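Local coordinates for protein ENT (Trypanosoma brucei brucei, PDB 5ZX1) that is of unknown function but carries an ENT domain, a small helical module known from EMSY, and probably takes part in transcriptional or chromatin regulation, at residues Cys43-Leu48 against Glu83-Ala88; Met54-Gly57 against Gln63-Arg66. All blocks are in the same frame, centred on the assembly; numbering follows the deposited sequence.

Contact 1: Cys43-Leu48 against Glu83-Ala88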
ATOM      1  N   CYS A  43      -1.582  -7.616   4.425  1.00 65.33           N
ATOM      2  CA  CYS A  43      -0.237  -7.361   3.951  1.00 68.28           C
ATOM      3  C   CYS A  43      -0.322  -6.753   2.571  1.00 65.79           C
ATOM      4  O   CYS A  43       0.402  -5.806   2.262  1.00 60.29           O
ATOM      5  CB  CYS A  43       0.605  -8.628   3.927  1.00 67.85           C
ATOM      6  SG  CYS A  43       1.412  -8.902   5.495  1.00 87.68           S
ATOM      7  N   SER A  44      -1.220  -7.287   1.746  1.00 66.87           N
ATOM      8  CA  SER A  44      -1.308  -6.820   0.371  1.00 66.70           C
ATOM      9  C   SER A  44      -1.763  -5.361   0.343  1.00 64.17           C
ATOM     10  O   SER A  44      -1.265  -4.573  -0.466  1.00 63.78           O
ATOM     11  CB  SER A  44      -2.236  -7.703  -0.457  1.00 62.34           C
ATOM     12  OG  SER A  44      -3.534  -7.164  -0.567  1.00 72.86           O
ATOM     13  N   TYR A  45      -2.663  -4.976   1.243  1.00 63.91           N
ATOM     14  CA  TYR A  45      -3.048  -3.567   1.307  1.00 61.81           C
ATOM     15  C   TYR A  45      -1.865  -2.696   1.761  1.00 63.93           C
ATOM     16  O   TYR A  45      -1.632  -1.609   1.215  1.00 65.63           O
ATOM     17  CB  TYR A  45      -4.253  -3.353   2.231  1.00 58.56           C
ATOM     18  CG  TYR A  45      -4.910  -1.999   2.011  1.00 63.17           C
ATOM     19  CD1 TYR A  45      -5.726  -1.778   0.907  1.00 60.68           C
ATOM     20  CD2 TYR A  45      -4.705  -0.946   2.895  1.00 63.21           C
ATOM     21  CE1 TYR A  45      -6.311  -0.566   0.683  1.00 60.31           C
ATOM     22  CE2 TYR A  45      -5.300   0.296   2.686  1.00 62.97           C
ATOM     23  CZ  TYR A  45      -6.104   0.473   1.570  1.00 64.45           C
ATOM     24  OH  TYR A  45      -6.707   1.684   1.321  1.00 58.69           O
ATOM     25  N   ARG A  46      -1.120  -3.169   2.754  1.00 64.77           N
ATOM     26  CA  ARG A  46       0.002  -2.408   3.297  1.00 65.43           C
ATOM     27  C   ARG A  46       1.017  -2.087   2.206  1.00 62.57           C
ATOM     28  O   ARG A  46       1.384  -0.929   1.977  1.00 58.90           O
ATOM     29  CB  ARG A  46       0.683  -3.187   4.429  1.00 69.03           C
ATOM     30  CG  ARG A  46       1.881  -2.467   5.035  1.00 69.84           C
ATOM     31  CD  ARG A  46       2.663  -3.373   5.956  1.00 72.26           C
ATOM     32  NE  ARG A  46       3.938  -2.766   6.341  1.00 84.75           N
ATOM     33  CZ  ARG A  46       5.134  -3.141   5.884  1.00 85.49           C
ATOM     34  NH1 ARG A  46       6.225  -2.509   6.303  1.00 80.06           N
ATOM     35  NH2 ARG A  46       5.248  -4.147   5.018  1.00 83.61           N
ATOM     36  N   SER A  47       1.453  -3.127   1.512  1.00 59.13           N
ATOM     37  CA  SER A  47       2.440  -2.955   0.480  1.00 59.13           C
ATOM     38  C   SER A  47       1.882  -2.057  -0.626  1.00 62.83           C
ATOM     39  O   SER A  47       2.638  -1.378  -1.328  1.00 67.89           O
ATOM     40  CB  SER A  47       2.861  -4.309  -0.077  1.00 57.64           C
ATOM     41  OG  SER A  47       1.850  -4.791  -0.931  1.00 68.74           O
ATOM     42  N   LEU A  48       0.560  -2.038  -0.766  1.00 59.33           N
ATOM     43  CA  LEU A  48      -0.094  -1.177  -1.746  1.00 58.89           C
ATOM     44  C   LEU A  48       0.031   0.293  -1.377  1.00 57.22           C
ATOM     45  O   LEU A  48       0.303   1.134  -2.229  1.00 56.04           O
ATOM     46  CB  LEU A  48      -1.571  -1.541  -1.870  1.00 65.27           C
ATOM     47  CG  LEU A  48      -2.085  -2.094  -3.193  1.00 70.34           C
ATOM     48  CD1 LEU A  48      -3.591  -1.966  -3.191  1.00 72.47           C
ATOM     49  CD2 LEU A  48      -1.487  -1.344  -4.360  1.00 63.50           C
ATOM     50  N   GLU A  83      -7.047   3.578   6.707  1.00 67.99           N
ATOM     51  CA  GLU A  83      -6.419   4.886   6.862  1.00 71.18           C
ATOM     52  C   GLU A  83      -5.138   4.757   7.676  1.00 72.37           C
ATOM     53  O   GLU A  83      -4.192   5.519   7.485  1.00 73.64           O
ATOM     54  CB  GLU A  83      -7.366   5.904   7.527  1.00 71.38           C
ATOM     55  CG  GLU A  83      -8.719   6.090   6.844  1.00 78.25           C
ATOM     56  CD  GLU A  83      -9.710   6.882   7.696  1.00 85.11           C
ATOM     57  OE1 GLU A  83      -9.834   6.580   8.902  1.00 83.84           O
ATOM     58  OE2 GLU A  83     -10.386   7.787   7.154  1.00 87.01           O
ATOM     59  N   ALA A  84      -5.117   3.793   8.590  1.00 75.25           N
ATOM     60  CA  ALA A  84      -3.940   3.553   9.415  1.00 69.02           C
ATOM     61  C   ALA A  84      -2.761   3.144   8.541  1.00 73.98           C
ATOM     62  O   ALA A  84      -1.689   3.743   8.620  1.00 72.68           O
ATOM     63  CB  ALA A  84      -4.228   2.489  10.463  1.00 72.66           C
ATOM     64  N   GLU A  85      -2.962   2.134   7.694  1.00 70.25           N
ATOM     65  CA  GLU A  85      -1.903   1.679   6.797  1.00 73.05           C
ATOM     66  C   GLU A  85      -1.411   2.794   5.878  1.00 72.51           C
ATOM     67  O   GLU A  85      -0.217   2.909   5.622  1.00 75.09           O
ATOM     68  CB  GLU A  85      -2.378   0.491   5.952  1.00 64.43           C
ATOM     69  CG  GLU A  85      -2.611  -0.767   6.741  1.00 76.16           C
ATOM     70  CD  GLU A  85      -1.362  -1.223   7.473  1.00 80.43           C
ATOM     71  OE1 GLU A  85      -0.264  -1.156   6.872  1.00 76.66           O
ATOM     72  OE2 GLU A  85      -1.479  -1.637   8.650  1.00 91.32           O
ATOM     73  N   LEU A  86      -2.329   3.610   5.374  1.00 72.99           N
ATOM     74  CA  LEU A  86      -1.940   4.691   4.478  1.00 73.24           C
ATOM     75  C   LEU A  86      -1.141   5.752   5.231  1.00 74.53           C
ATOM     76  O   LEU A  86      -0.134   6.267   4.728  1.00 72.94           O
ATOM     77  CB  LEU A  86      -3.164   5.328   3.817  1.00 70.70           C
ATOM     78  CG  LEU A  86      -2.829   6.498   2.893  1.00 67.99           C
ATOM     79  CD1 LEU A  86      -1.928   6.030   1.762  1.00 65.90           C
ATOM     80  CD2 LEU A  86      -4.097   7.101   2.340  1.00 73.69           C
ATOM     81  N   ALA A  87      -1.605   6.083   6.432  1.00 74.41           N
ATOM     82  CA  ALA A  87      -0.907   7.035   7.282  1.00 72.98           C
ATOM     83  C   ALA A  87       0.511   6.526   7.582  1.00 72.83           C
ATOM     84  O   ALA A  87       1.485   7.270   7.479  1.00 75.58           O
ATOM     85  CB  ALA A  87      -1.689   7.269   8.568  1.00 65.50           C
ATOM     86  N   ALA A  88       0.616   5.242   7.916  1.00 74.90           N
ATOM     87  CA  ALA A  88       1.898   4.617   8.237  1.00 71.80           C
ATOM     88  C   ALA A  88       2.860   4.649   7.055  1.00 77.87           C
ATOM     89  O   ALA A  88       4.057   4.900   7.221  1.00 83.50           O
ATOM     90  CB  ALA A  88       1.683   3.181   8.691  1.00 68.28           C
TER
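The Tyr45 ring meets Glu85 at its edge, not over a face: CD2 lies 4.1 Å from Glu85 CB, and CB sits near the ring plane. The carboxylate of Glu85 is turned steeply to that ring, the two planes being 79° apart. It stands at 71° to the guanidinium of Arg46 as well, which is not the coplanar pairing of a two-pronged salt bridge. This is helix-on-helix packing inside the all-helical ENT domain, where the middle of helix 30-56 meets helix 79-91 near the centre of the chain. The backbones come close, with Arg46 CA 5.7 Å from Glu85 CA. Glu85 starts toward the other helix and then bends at chi2 (-59°), which brings one carboxylate oxygen, OE1, against the aliphatic stem of Arg46. There OE1 rests 3.1 Å from Arg46 CG and 3.3 Å from Arg46 CB. The charged end of Arg46 runs on past it, carried off by an extended chain, and ends near Arg50, a like charge. A long, mostly hydrocarbon stem therefore suits this exposed edge of the interface, while the opposite charges probably add a mild attraction at longer range. OE2 of Glu85 has a firmer partner, a salt bridge to Arg81 one turn earlier on its own helix. Tyrosine suits a buried place that still has a polar outlet: its ring packs on Leu68 and Leu77, and its OH is hydrogen-bonded to Arg72 of helix 62-74. Between Arg46 and Glu85 the nearest approach of opposite charges, NE to OE1, is 4.5 Å, beyond a salt bridge.

Contact 2: Met54-Gly57 against Gln63-Arg66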
ATOM      1  N   MET A  54       5.492   5.698  -2.697  1.00 64.28           N
ATOM      2  CA  MET A  54       6.831   5.841  -3.243  1.00 63.41           C
ATOM      3  C   MET A  54       6.793   6.575  -4.572  1.00 66.64           C
ATOM      4  O   MET A  54       7.717   7.317  -4.911  1.00 73.91           O
ATOM      5  CB  MET A  54       7.491   4.488  -3.429  1.00 64.26           C
ATOM      6  CG  MET A  54       7.943   3.838  -2.151  1.00 64.69           C
ATOM      7  SD  MET A  54       8.624   2.222  -2.580  1.00 65.87           S
ATOM      8  CE  MET A  54       8.970   1.545  -0.950  1.00 64.72           C
ATOM      9  N   HIS A  55       5.719   6.371  -5.322  1.00 64.45           N
ATOM     10  CA  HIS A  55       5.594   6.963  -6.649  1.00 63.22           C
ATOM     11  C   HIS A  55       5.043   8.375  -6.632  1.00 64.69           C
ATOM     12  O   HIS A  55       5.369   9.174  -7.503  1.00 66.36           O
ATOM     13  CB  HIS A  55       4.697   6.103  -7.531  1.00 65.40           C
ATOM     14  CG  HIS A  55       5.417   4.994  -8.223  1.00 58.71           C
ATOM     15  ND1 HIS A  55       5.494   3.717  -7.708  1.00 64.31           N
ATOM     16  CD2 HIS A  55       6.087   4.959  -9.405  1.00 68.38           C
ATOM     17  CE1 HIS A  55       6.176   2.943  -8.538  1.00 62.82           C
ATOM     18  NE2 HIS A  55       6.542   3.676  -9.578  1.00 67.28           N
ATOM     19  N   SER A  56       4.215   8.677  -5.638  1.00 65.76           N
ATOM     20  CA  SER A  56       3.411   9.888  -5.653  1.00 71.75           C
ATOM     21  C   SER A  56       3.888  10.880  -4.620  1.00 72.46           C
ATOM     22  O   SER A  56       3.336  11.981  -4.486  1.00 76.19           O
ATOM     23  CB  SER A  56       1.951   9.549  -5.370  1.00 69.59           C
ATOM     24  OG  SER A  56       1.738   9.558  -3.956  1.00 73.18           O
ATOM     25  N   GLY A  57       4.895  10.468  -3.864  1.00 72.94           N
ATOM     26  CA  GLY A  57       5.365  11.249  -2.741  1.00 70.13           C
ATOM     27  C   GLY A  57       4.215  11.527  -1.801  1.00 80.65           C
ATOM     28  O   GLY A  57       4.136  12.605  -1.211  1.00 79.24           O
ATOM     29  N   GLN A  63      -6.260   7.713 -10.113  1.00 54.30           N
ATOM     30  CA  GLN A  63      -6.151   6.279 -10.351  1.00 59.81           C
ATOM     31  C   GLN A  63      -5.682   5.603  -9.071  1.00 57.94           C
ATOM     32  O   GLN A  63      -6.268   4.613  -8.628  1.00 59.90           O
ATOM     33  CB  GLN A  63      -5.188   5.980 -11.510  1.00 52.37           C
ATOM     34  CG  GLN A  63      -4.908   4.501 -11.694  1.00 62.25           C
ATOM     35  CD  GLN A  63      -4.264   4.178 -13.042  1.00 60.95           C
ATOM     36  OE1 GLN A  63      -4.909   4.226 -14.093  1.00 71.98           O
ATOM     37  NE2 GLN A  63      -2.994   3.825 -13.010  1.00 65.42           N
ATOM     38  N   GLN A  64      -4.642   6.153  -8.453  1.00 57.79           N
ATOM     39  CA  GLN A  64      -4.094   5.535  -7.252  1.00 57.69           C
ATOM     40  C   GLN A  64      -5.135   5.532  -6.142  1.00 59.64           C
ATOM     41  O   GLN A  64      -5.255   4.546  -5.409  1.00 65.16           O
ATOM     42  CB  GLN A  64      -2.813   6.247  -6.818  1.00 57.02           C
ATOM     43  CG  GLN A  64      -1.662   5.971  -7.767  1.00 57.18           C
ATOM     44  CD  GLN A  64      -0.514   6.956  -7.619  1.00 65.12           C
ATOM     45  OE1 GLN A  64      -0.646   7.996  -6.958  1.00 62.84           O
ATOM     46  NE2 GLN A  64       0.615   6.639  -8.239  1.00 53.74           N
ATOM     47  N   ARG A  65      -5.908   6.608  -6.029  1.00 59.88           N
ATOM     48  CA  ARG A  65      -6.971   6.649  -5.019  1.00 66.33           C
ATOM     49  C   ARG A  65      -8.001   5.561  -5.313  1.00 64.18           C
ATOM     50  O   ARG A  65      -8.473   4.859  -4.409  1.00 64.63           O
ATOM     51  CB  ARG A  65      -7.655   8.020  -4.985  1.00 59.11           C
ATOM     52  CG  ARG A  65      -6.769   9.131  -4.452  1.00 61.24           C
ATOM     53  CD  ARG A  65      -7.578  10.380  -4.056  1.00 63.37           C
ATOM     54  NE  ARG A  65      -8.386  10.899  -5.168  1.00 68.76           N
ATOM     55  CZ  ARG A  65      -7.902  11.550  -6.229  1.00 69.07           C
ATOM     56  NH1 ARG A  65      -6.596  11.775  -6.351  1.00 67.44           N
ATOM     57  NH2 ARG A  65      -8.726  11.975  -7.187  1.00 69.45           N
ATOM     58  N   ARG A  66      -8.330   5.407  -6.586  1.00 59.33           N
ATOM     59  CA  ARG A  66      -9.320   4.408  -6.979  1.00 63.00           C
ATOM     60  C   ARG A  66      -8.827   2.988  -6.757  1.00 58.04           C
ATOM     61  O   ARG A  66      -9.622   2.084  -6.543  1.00 58.49           O
ATOM     62  CB  ARG A  66      -9.710   4.590  -8.445  1.00 59.60           C
ATOM     63  CG  ARG A  66     -10.429   5.887  -8.702  1.00 58.26           C
ATOM     64  CD  ARG A  66     -11.074   5.907 -10.073  1.00 60.30           C
ATOM     65  NE  ARG A  66     -11.957   7.058 -10.212  1.00 56.34           N
ATOM     66  CZ  ARG A  66     -12.440   7.490 -11.367  1.00 61.20           C
ATOM     67  NH1 ARG A  66     -12.131   6.846 -12.494  1.00 55.46           N
ATOM     68  NH2 ARG A  66     -13.236   8.561 -11.393  1.00 55.91           N
TER
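Ser56 and Gln64 face each other across a helical hairpin of the ENT domain, in which the end of helix 30-56 and the first turn of helix 62-74 are joined by a short loop. Van der Waals contact makes up this small surface junction. Gln64 OE1 lies 3.4 Å from Ser56 CB, and on the amide's other branch NE2 comes to 4.2 Å from His55 CB. The backbones stay well apart, with Ser56 CA 8.8 Å from Gln64 CA, and the side chain of Gln64 spans the gap: beyond CG it runs extended (chi2 163°), delivering its amide to the other helix. A long side chain suits helix 62-74 and a small one the end of helix 30-56, where serine is short enough for its CB to meet the amide, its hydroxyl being turned to its own helix.

The hydrogen bonds all lead elsewhere. Gln64 OE1 accepts one from the backbone N of Thr61, just ahead of helix 62-74; this ties the amide back to the start of its own helix and limits its rotation. Ser56 OG and His55 ND1 make weak bonds to their own helix, to Leu52 O and Val51 O respectively.

Backbone geometry and apolar packing complete the corner. Gly57, the first residue past helix 30-56 to leave helical angles, has a positive phi of 56°, a region glycine enters easily. The Met54 side chain packs on Val95 and Val98 of helix 93-101, and with His55 touches Leu104. Across the hairpin, the Ser56 hydroxyl stands farther off than its carbon: OG is 4.1 Å from Gln64 OE1.

From the N terminus, the long helix 30-56 supplies the first side of both contacts: its middle enters contact 1, and its last turn enters contact 2. The chain then turns through a short loop into helix 62-74, whose beginning closes contact 2 after only a few residues. Helix 79-91 follows and closes the much wider loop of contact 1, so contact 2 is nested within contact 1 and the two do not cross. Their centres are 12 Å apart and their nearest atoms about 7 Å. Together they tie two successive helices to the same long one, contact 1 near the domain centre and contact 2 at its surface.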